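PDB 5IM3: ribonucleoside-diphosphate reductase from Pseudomonas aeruginosa, which probably catalyses the thioredoxin-dependent reduction of ribonucleoside diphosphates to deoxyribonucleotides for DNA synthesis, under allosteric control by nucleotides. Local coordinates for residues A[367-371]-A[372-376]. Numbering follows the deposited sequence.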
ATOM      1  N   ARG A 367      42.908 -14.538  40.014  1.00 73.16           N
ATOM      2  CA  ARG A 367      42.786 -14.931  38.614  1.00 72.83           C
ATOM      3  C   ARG A 367      42.007 -13.868  37.850  1.00 69.84           C
ATOM      4  O   ARG A 367      40.851 -14.093  37.471  1.00 68.74           O
ATOM      5  CB  ARG A 367      42.117 -16.302  38.496  1.00 75.66           C
ATOM      6  CG  ARG A 367      42.877 -17.395  39.239  1.00 78.36           C
ATOM      7  CD  ARG A 367      42.609 -18.788  38.683  1.00 79.91           C
ATOM      8  NE  ARG A 367      43.698 -19.711  39.007  1.00 84.33           N
ATOM      9  CZ  ARG A 367      43.805 -20.953  38.539  1.00 87.21           C
ATOM     10  NH1 ARG A 367      42.886 -21.447  37.719  1.00 85.35           N
ATOM     11  NH2 ARG A 367      44.838 -21.707  38.891  1.00 89.16           N
ATOM     12  N   PRO A 368      42.611 -12.705  37.604  1.00 62.64           N
ATOM     13  CA  PRO A 368      41.852 -11.567  37.069  1.00 57.04           C
ATOM     14  C   PRO A 368      41.636 -11.679  35.566  1.00 56.96           C
ATOM     15  O   PRO A 368      42.586 -11.825  34.796  1.00 58.13           O
ATOM     16  CB  PRO A 368      42.736 -10.364  37.411  1.00 61.41           C
ATOM     17  CG  PRO A 368      44.129 -10.925  37.433  1.00 61.61           C
ATOM     18  CD  PRO A 368      44.019 -12.362  37.874  1.00 61.70           C
ATOM     19  N   GLN A 369      40.374 -11.601  35.154  1.00 54.04           N
ATOM     20  CA  GLN A 369      40.024 -11.489  33.740  1.00 56.12           C
ATOM     21  C   GLN A 369      40.060 -10.008  33.375  1.00 51.43           C
ATOM     22  O   GLN A 369      39.068  -9.289  33.503  1.00 46.99           O
ATOM     23  CB  GLN A 369      38.659 -12.109  33.476  1.00 58.94           C
ATOM     24  CG  GLN A 369      38.213 -12.049  32.028  1.00 62.86           C
ATOM     25  CD  GLN A 369      38.369 -13.372  31.308  1.00 67.76           C
ATOM     26  OE1 GLN A 369      39.150 -14.239  31.719  1.00 69.28           O
ATOM     27  NE2 GLN A 369      37.617 -13.537  30.224  1.00 67.19           N
ATOM     28  N   LEU A 370      41.224  -9.548  32.909  1.00 49.76           N
ATOM     29  CA  LEU A 370      41.422  -8.142  32.572  1.00 50.49           C
ATOM     30  C   LEU A 370      41.020  -7.801  31.145  1.00 53.93           C
ATOM     31  O   LEU A 370      40.779  -6.624  30.850  1.00 53.19           O
ATOM     32  CB  LEU A 370      42.888  -7.751  32.788  1.00 49.19           C
ATOM     33  CG  LEU A 370      43.411  -7.941  34.213  1.00 49.22           C
ATOM     34  CD1 LEU A 370      44.854  -7.484  34.312  1.00 49.78           C
ATOM     35  CD2 LEU A 370      42.546  -7.199  35.219  1.00 47.87           C
ATOM     36  N   SER A 371      40.944  -8.791  30.260  1.00 60.77           N
ATOM     37  CA  SER A 371      40.500  -8.593  28.889  1.00 62.59           C
ATOM     38  C   SER A 371      39.417  -9.613  28.581  1.00 63.99           C
ATOM     39  O   SER A 371      39.532 -10.782  28.962  1.00 67.36           O
ATOM     40  CB  SER A 371      41.659  -8.738  27.898  1.00 64.38           C
ATOM     41  OG  SER A 371      42.714  -7.847  28.215  1.00 66.33           O
ATOM     42  N   SER A 372      38.365  -9.170  27.890  1.00 62.77           N
ATOM     43  CA  SER A 372      37.220 -10.037  27.636  1.00 62.61           C
ATOM     44  C   SER A 372      36.743  -9.944  26.189  1.00 58.16           C
ATOM     45  O   SER A 372      35.555 -10.133  25.913  1.00 61.98           O
ATOM     46  CB  SER A 372      36.072  -9.700  28.589  1.00 62.70           C
ATOM     47  OG  SER A 372      35.601  -8.381  28.371  1.00 64.24           O
ATOM     48  N   CYS A 373      37.664  -9.667  25.259  0.57 51.43           N
ATOM     49  CA  CYS A 373      37.374  -9.480  23.839  0.57 49.90           C
ATOM     50  C   CYS A 373      38.311 -10.369  23.035  0.57 49.84           C
ATOM     51  O   CYS A 373      39.532 -10.290  23.205  0.57 48.95           O
ATOM     52  CB  CYS A 373      37.554  -8.004  23.445  0.57 50.71           C
ATOM     53  SG  CYS A 373      37.636  -7.592  21.651  0.57 50.60           S
ATOM     54  N   TYR A 374      37.751 -11.210  22.161  1.00 45.21           N
ATOM     55  CA  TYR A 374      38.556 -12.200  21.454  1.00 43.56           C
ATOM     56  C   TYR A 374      38.123 -12.334  20.003  1.00 39.84           C
ATOM     57  O   TYR A 374      36.969 -12.079  19.653  1.00 36.36           O
ATOM     58  CB  TYR A 374      38.462 -13.584  22.117  1.00 41.46           C
ATOM     59  CG  TYR A 374      38.638 -13.570  23.614  1.00 43.05           C
ATOM     60  CD1 TYR A 374      39.896 -13.665  24.188  1.00 44.14           C
ATOM     61  CD2 TYR A 374      37.541 -13.462  24.452  1.00 41.55           C
ATOM     62  CE1 TYR A 374      40.053 -13.654  25.559  1.00 45.49           C
ATOM     63  CE2 TYR A 374      37.685 -13.450  25.815  1.00 41.87           C
ATOM     64  CZ  TYR A 374      38.941 -13.544  26.367  1.00 45.45           C
ATOM     65  OH  TYR A 374      39.067 -13.529  27.732  1.00 46.86           O
ATOM     66  N   LEU A 375      39.073 -12.762  19.167  1.00 42.97           N
ATOM     67  CA  LEU A 375      38.839 -13.073  17.765  1.00 44.43           C
ATOM     68  C   LEU A 375      39.324 -14.489  17.489  1.00 47.34           C
ATOM     69  O   LEU A 375      40.398 -14.886  17.950  1.00 47.24           O
ATOM     70  CB  LEU A 375      39.563 -12.095  16.823  1.00 43.39           C
ATOM     71  CG  LEU A 375      39.151 -10.618  16.835  1.00 46.54           C
ATOM     72  CD1 LEU A 375      39.711  -9.878  18.047  1.00 44.77           C
ATOM     73  CD2 LEU A 375      39.602  -9.947  15.542  1.00 47.22           C
ATOM     74  N   THR A 376      38.532 -15.245  16.731  1.00 43.85           N
ATOM     75  CA  THR A 376      38.871 -16.615  16.378  1.00 43.76           C
ATOM     76  C   THR A 376      38.639 -16.832  14.891  1.00 44.14           C
ATOM     77  O   THR A 376      37.948 -16.059  14.224  1.00 46.44           O
ATOM     78  CB  THR A 376      38.042 -17.641  17.164  1.00 42.55           C
ATOM     79  OG1 THR A 376      36.692 -17.639  16.680  1.00 40.00           O
ATOM     80  CG2 THR A 376      38.047 -17.326  18.657  1.00 40.19           C
TER
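The phenol of Y374 folds back along the chain, so that its OH meets both the amide of Q369 and the backbone carbonyl of S371. Among these polar approaches, Q369 NE2 comes within 2.9 Å of Y374 OH, near the ring plane and at the ring edge, but the angle is too poor for a hydrogen bond. On a separate approach, oblique to the ring, S371 O lies 3.0 Å from Y374 OH and 3.8 Å from Y374 CZ. Q369 reaches the phenol because its CG is anti to the backbone N (chi1 -180°) and the chain then turns about CB–CG (chi2 103°). NE2 thus comes up at the ring edge beside OH, with the amide plane turned 63° from the ring; Q369 CD stays 3.6 Å from Y374 OH.

Nonpolar packing of the Y374 ring is against V601 and I599, outside the local turn, while S371 OG hydrogen-bonds to N603 OD1. In the backbone pairing, strand 373-377 runs between parallel strand 401-405, through Y374 with G401 and G403, and antiparallel strand 600-608, through C373 with C602, as part of the ten-stranded alpha-beta barrel of ribonucleotide reductases; C373 and C602 also form a disulfide, consistent with the redox-active cysteine pair of class I enzymes. The side chain of Q369 lies about 7 Å from that of K397, a dATP-binding residue.

One phenol oxygen thus gathers two polar groups where the loop enters the strand: the Q369 amide at the ring edge, poorly angled, and the S371 carbonyl oxygen on an oblique path. The chemistry implies that Q369 contributes mainly close polar packing, two residues before the serine whose carbonyl shares the phenol and beside the cysteine-bearing strand.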